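Local coordinates for protein alpha-L-rhamnosidase (Aspergillus terreus, PDB 6GSZ) that probably hydrolyses terminal non-reducing alpha-L-rhamnose residues in alpha-L-rhamnosides, at residues P458-R464 against M756-Y762. Residues are numbered along the deposited sequence.
Sequences PTDCPQR and MTSFNHY. With BGC (beta-D-glucopyranose), chain B.
A sugar site can be assembled from loops far apart in sequence, as Pro458-Arg464 and Met756-Tyr762 illustrate. Neither segment is helix or strand; they run in opposite directions, closest, CA to CA, at Cys461 and His761 (5.3 Å), with Asp460 at phi/psi -64/-45 before extended Cys461 (-155/162). Arg464, with the largest buried area (86 Å²), has chi1 p and then chi2 and chi3 t, so its extended chain brings NH2 3.6 Å from Met756 CG and 3.5 Å from His761 CE1. Glu740 and Glu466 pair with this guanidinium, and a water joins Arg464 NH1 (3.2 Å) to Thr757 N (2.9 Å). His761, chi1 near -95°, lays one ring face against Asp460 O, which is 3.1 Å from His761 CG. Ser758 OG fixes the ring by a 2.8 Å hydrogen bond to His761 ND1, closes an ST turn by accepting from Asn760 N (3.0 Å), and takes a weak bond from Gln463 NE2 (2.9 Å). Both loops join helices of the (alpha/alpha)6 barrel characteristic of six-hairpin glycosidases and line its sugar pocket: glucose O1 donates a very short bond to Asp460 OD2 (2.5 Å) and accepts from His761 NE2 (2.9 Å), while Asp473 and Trp527 bind the same sugar. At the far end Tyr762, chi1 p, sets its ring edge to Pro458, with Tyr762 OH 3.3 Å from Pro458 CB; one water bridges Tyr762 OH to Pro458 O, another Tyr762 N to Thr459 O and Asp460 O.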
ATOM      1  N   PRO A 458       0.676  -4.824  -1.359  1.00 11.05           N
ATOM      2  CA  PRO A 458       0.420  -4.807   0.068  1.00 11.24           C
ATOM      3  C   PRO A 458       0.914  -6.111   0.688  1.00 10.77           C
ATOM      4  O   PRO A 458       0.290  -7.162   0.528  1.00 11.57           O
ATOM      5  CB  PRO A 458      -1.102  -4.645   0.150  1.00 10.94           C
ATOM      6  CG  PRO A 458      -1.605  -5.304  -1.134  1.00 11.28           C
ATOM      7  CD  PRO A 458      -0.489  -5.199  -2.146  1.00 11.39           C
ATOM      8  N   THR A 459       2.026  -5.996   1.380  1.00 11.23           N
ATOM      9  CA  THR A 459       2.714  -7.167   1.918  1.00 10.67           C
ATOM     10  C   THR A 459       2.248  -7.499   3.339  1.00 11.55           C
ATOM     11  O   THR A 459       1.813  -6.621   4.080  1.00 11.28           O
ATOM     12  CB  THR A 459       4.242  -7.025   1.950  1.00 11.28           C
ATOM     13  OG1 THR A 459       4.638  -5.887   2.706  1.00 10.98           O
ATOM     14  CG2 THR A 459       4.861  -6.885   0.580  1.00 12.02           C
ATOM     15  N   ASP A 460       2.313  -8.788   3.697  1.00 10.81           N
ATOM     16  CA  ASP A 460       2.103  -9.193   5.046  1.00 10.55           C
ATOM     17  C   ASP A 460       3.171  -8.631   5.989  1.00 10.44           C
ATOM     18  O   ASP A 460       2.889  -8.189   7.096  1.00 11.74           O
ATOM     19  CB  ASP A 460       2.049 -10.708   5.214  1.00 11.12           C
ATOM     20  CG  ASP A 460       3.306 -11.479   4.803  1.00 11.49           C
ATOM     21  OD1 ASP A 460       3.950 -11.117   3.788  1.00 11.71           O
ATOM     22  OD2 ASP A 460       3.606 -12.460   5.534  1.00 14.24           O
ATOM     23  N   CYS A 461       4.439  -8.726   5.551  1.00 10.22           N
ATOM     24  CA  CYS A 461       5.546  -8.242   6.356  1.00 12.02           C
ATOM     25  C   CYS A 461       6.723  -7.890   5.446  1.00 11.19           C
ATOM     26  O   CYS A 461       6.699  -8.230   4.280  1.00 12.10           O
ATOM     27  CB  CYS A 461       5.987  -9.260   7.410  1.00 13.24           C
ATOM     28  SG  CYS A 461       6.495 -10.867   6.744  1.00 14.98           S
ATOM     29  N   PRO A 462       7.682  -7.097   5.940  1.00 11.09           N
ATOM     30  CA  PRO A 462       8.787  -6.613   5.123  1.00 11.20           C
ATOM     31  C   PRO A 462      10.165  -7.167   5.460  1.00 11.02           C
ATOM     32  O   PRO A 462      11.097  -6.732   4.824  1.00 12.64           O
ATOM     33  CB  PRO A 462       8.776  -5.123   5.550  1.00 12.62           C
ATOM     34  CG  PRO A 462       8.491  -5.174   7.036  1.00 12.89           C
ATOM     35  CD  PRO A 462       7.603  -6.390   7.226  1.00 12.54           C
ATOM     36  N   GLN A 463      10.262  -8.104   6.391  1.00 11.37           N
ATOM     37  CA  GLN A 463      11.594  -8.448   6.959  1.00 11.57           C
ATOM     38  C   GLN A 463      12.019  -9.887   6.687  1.00 11.36           C
ATOM     39  O   GLN A 463      13.190 -10.079   6.331  1.00 12.70           O
ATOM     40  CB  GLN A 463      11.615  -8.086   8.449  1.00 12.83           C
ATOM     41  CG  GLN A 463      10.943  -9.060   9.410  1.00 13.23           C
ATOM     42  CD  GLN A 463       9.450  -9.192   9.239  1.00 12.99           C
ATOM     43  OE1 GLN A 463       8.979  -9.878   8.338  1.00 14.59           O
ATOM     44  NE2 GLN A 463       8.673  -8.551  10.107  1.00 13.29           N
ATOM     45  N   ARG A 464      11.157 -10.867   6.871  1.00 11.85           N
ATOM     46  CA  ARG A 464      11.516 -12.261   6.765  1.00 11.84           C
ATOM     47  C   ARG A 464      11.400 -12.726   5.306  1.00 11.72           C
ATOM     48  O   ARG A 464      11.261 -11.939   4.381  1.00 11.31           O
ATOM     49  CB  ARG A 464      10.701 -13.118   7.742  1.00 12.28           C
ATOM     50  CG  ARG A 464       9.217 -13.253   7.413  1.00 12.23           C
ATOM     51  CD  ARG A 464       8.484 -13.955   8.535  1.00 13.14           C
ATOM     52  NE  ARG A 464       7.070 -14.104   8.263  1.00 12.66           N
ATOM     53  CZ  ARG A 464       6.099 -14.033   9.173  1.00 11.80           C
ATOM     54  NH1 ARG A 464       6.425 -13.989  10.454  1.00 13.48           N
ATOM     55  NH2 ARG A 464       4.829 -13.999   8.766  1.00 13.27           N
ATOM     56  N   MET A 756       6.811 -18.561  13.060  1.00 16.43           N
ATOM     57  CA  MET A 756       6.185 -17.443  12.338  1.00 16.20           C
ATOM     58  C   MET A 756       5.946 -16.315  13.347  1.00 15.10           C
ATOM     59  O   MET A 756       4.946 -16.337  14.074  1.00 16.19           O
ATOM     60  CB  MET A 756       4.870 -17.887  11.706  1.00 15.68           C
ATOM     61  CG  MET A 756       4.175 -16.859  10.874  1.00 15.13           C
ATOM     62  SD  MET A 756       2.441 -17.257  10.591  1.00 17.56           S
ATOM     63  CE  MET A 756       1.730 -16.749  12.146  1.00 17.29           C
ATOM     64  N   THR A 757       6.879 -15.360  13.414  1.00 14.07           N
ATOM     65  CA  THR A 757       6.769 -14.202  14.302  1.00 15.14           C
ATOM     66  C   THR A 757       7.389 -12.972  13.650  1.00 14.34           C
ATOM     67  O   THR A 757       8.596 -12.975  13.371  1.00 17.64           O
ATOM     68  CB  THR A 757       7.420 -14.462  15.662  1.00 15.54           C
ATOM     69  OG1 THR A 757       6.766 -15.575  16.283  1.00 16.99           O
ATOM     70  CG2 THR A 757       7.349 -13.272  16.581  1.00 16.55           C
ATOM     71  N   SER A 758       6.585 -11.943  13.411  1.00 14.92           N
ATOM     72  CA  SER A 758       7.004 -10.696  12.814  1.00 13.81           C
ATOM     73  C   SER A 758       6.630  -9.532  13.744  1.00 12.42           C
ATOM     74  O   SER A 758       5.572  -9.545  14.413  1.00 14.52           O
ATOM     75  CB  SER A 758       6.376 -10.541  11.441  1.00 13.93           C
ATOM     76  OG  SER A 758       6.025  -9.205  11.149  1.00 12.49           O
ATOM     77  N   PHE A 759       7.444  -8.469  13.717  1.00 13.16           N
ATOM     78  CA  PHE A 759       7.174  -7.247  14.451  1.00 13.34           C
ATOM     79  C   PHE A 759       6.686  -6.124  13.512  1.00 11.70           C
ATOM     80  O   PHE A 759       6.765  -4.940  13.889  1.00 13.91           O
ATOM     81  CB  PHE A 759       8.393  -6.795  15.273  1.00 13.20           C
ATOM     82  CG  PHE A 759       8.715  -7.771  16.364  1.00 13.34           C
ATOM     83  CD1 PHE A 759       8.117  -7.626  17.596  1.00 14.91           C
ATOM     84  CD2 PHE A 759       9.569  -8.851  16.160  1.00 14.74           C
ATOM     85  CE1 PHE A 759       8.380  -8.535  18.611  1.00 16.52           C
ATOM     86  CE2 PHE A 759       9.828  -9.748  17.177  1.00 16.60           C
ATOM     87  CZ  PHE A 759       9.233  -9.592  18.398  1.00 16.93           C
ATOM     88  N   ASN A 760       6.172  -6.462  12.324  1.00 12.99           N
ATOM     89  CA  ASN A 760       5.741  -5.416  11.406  1.00 11.71           C
ATOM     90  C   ASN A 760       4.704  -5.953  10.417  1.00 12.87           C
ATOM     91  O   ASN A 760       4.983  -6.152   9.240  1.00 13.13           O
ATOM     92  CB  ASN A 760       6.930  -4.811  10.670  1.00 11.69           C
ATOM     93  CG  ASN A 760       6.670  -3.431  10.124  1.00 12.57           C
ATOM     94  OD1 ASN A 760       5.520  -2.958  10.142  1.00 13.23           O
ATOM     95  ND2 ASN A 760       7.692  -2.752   9.624  1.00 12.20           N
ATOM     96  N   HIS A 761       3.488  -6.158  10.932  1.00 13.14           N
ATOM     97  CA  HIS A 761       2.290  -6.584  10.171  1.00 13.23           C
ATOM     98  C   HIS A 761       1.185  -5.571  10.448  1.00 13.66           C
ATOM     99  O   HIS A 761       0.996  -5.267  11.621  1.00 13.95           O
ATOM    100  CB  HIS A 761       1.792  -7.945  10.692  1.00 13.11           C
ATOM    101  CG  HIS A 761       2.230  -9.185  10.005  1.00 12.92           C
ATOM    102  ND1 HIS A 761       3.541  -9.632  10.043  1.00 13.24           N
ATOM    103  CD2 HIS A 761       1.510 -10.127   9.345  1.00 12.16           C
ATOM    104  CE1 HIS A 761       3.608 -10.778   9.390  1.00 14.84           C
ATOM    105  NE2 HIS A 761       2.367 -11.111   8.925  1.00 13.40           N
ATOM    106  N   TYR A 762       0.502  -5.055   9.416  1.00 12.97           N
ATOM    107  CA  TYR A 762      -0.599  -4.092   9.666  1.00 12.44           C
ATOM    108  C   TYR A 762      -1.906  -4.689  10.154  1.00 12.62           C
ATOM    109  O   TYR A 762      -2.769  -3.896  10.580  1.00 13.87           O
ATOM    110  CB  TYR A 762      -0.829  -3.187   8.443  1.00 12.52           C
ATOM    111  CG  TYR A 762      -1.013  -3.817   7.086  1.00 11.23           C
ATOM    112  CD1 TYR A 762      -1.898  -4.843   6.857  1.00 11.17           C
ATOM    113  CD2 TYR A 762      -0.258  -3.383   6.007  1.00 11.65           C
ATOM    114  CE1 TYR A 762      -2.097  -5.374   5.595  1.00 11.81           C
ATOM    115  CE2 TYR A 762      -0.425  -3.919   4.737  1.00 11.33           C
ATOM    116  CZ  TYR A 762      -1.296  -4.976   4.541  1.00 12.04           C
ATOM    117  OH  TYR A 762      -1.453  -5.490   3.280  1.00 12.56           O
TER
HETATM  118  C2  BGC B 968      -0.129 -13.590   6.772  0.70 21.40           C
HETATM  119  C3  BGC B 968      -1.380 -14.401   6.960  0.70 25.42           C
HETATM  120  C4  BGC B 968      -1.324 -15.861   6.570  0.70 26.12           C
HETATM  121  C5  BGC B 968      -0.125 -16.368   7.210  0.70 22.33           C
HETATM  122  C6  BGC B 968      -0.092 -17.845   6.865  0.70 25.89           C
HETATM  123  C1  BGC B 968       1.060 -14.341   7.345  0.70 26.18           C
HETATM  124  O1  BGC B 968       2.196 -13.502   7.275  0.70 14.80           O
HETATM  125  O2  BGC B 968      -0.118 -12.493   7.654  0.70 29.23           O
HETATM  126  O3  BGC B 968      -2.281 -13.927   6.109  0.70 14.73           O
HETATM  127  O4  BGC B 968      -2.477 -16.677   6.885  0.70 25.27           O
HETATM  128  O5  BGC B 968       1.120 -15.682   6.858  0.70 37.28           O
HETATM  129  O6  BGC B 968       1.145 -18.385   7.342  0.70 26.27           O
HETATM  130  O   HOH W   1      -1.249  -8.098   2.625  1.00 12.44           O
HETATM  131  O   HOH W   2       0.995  -6.347   6.917  1.00 13.45           O
HETATM  132  O   HOH W   3       8.993 -15.579  11.388  1.00 15.53           O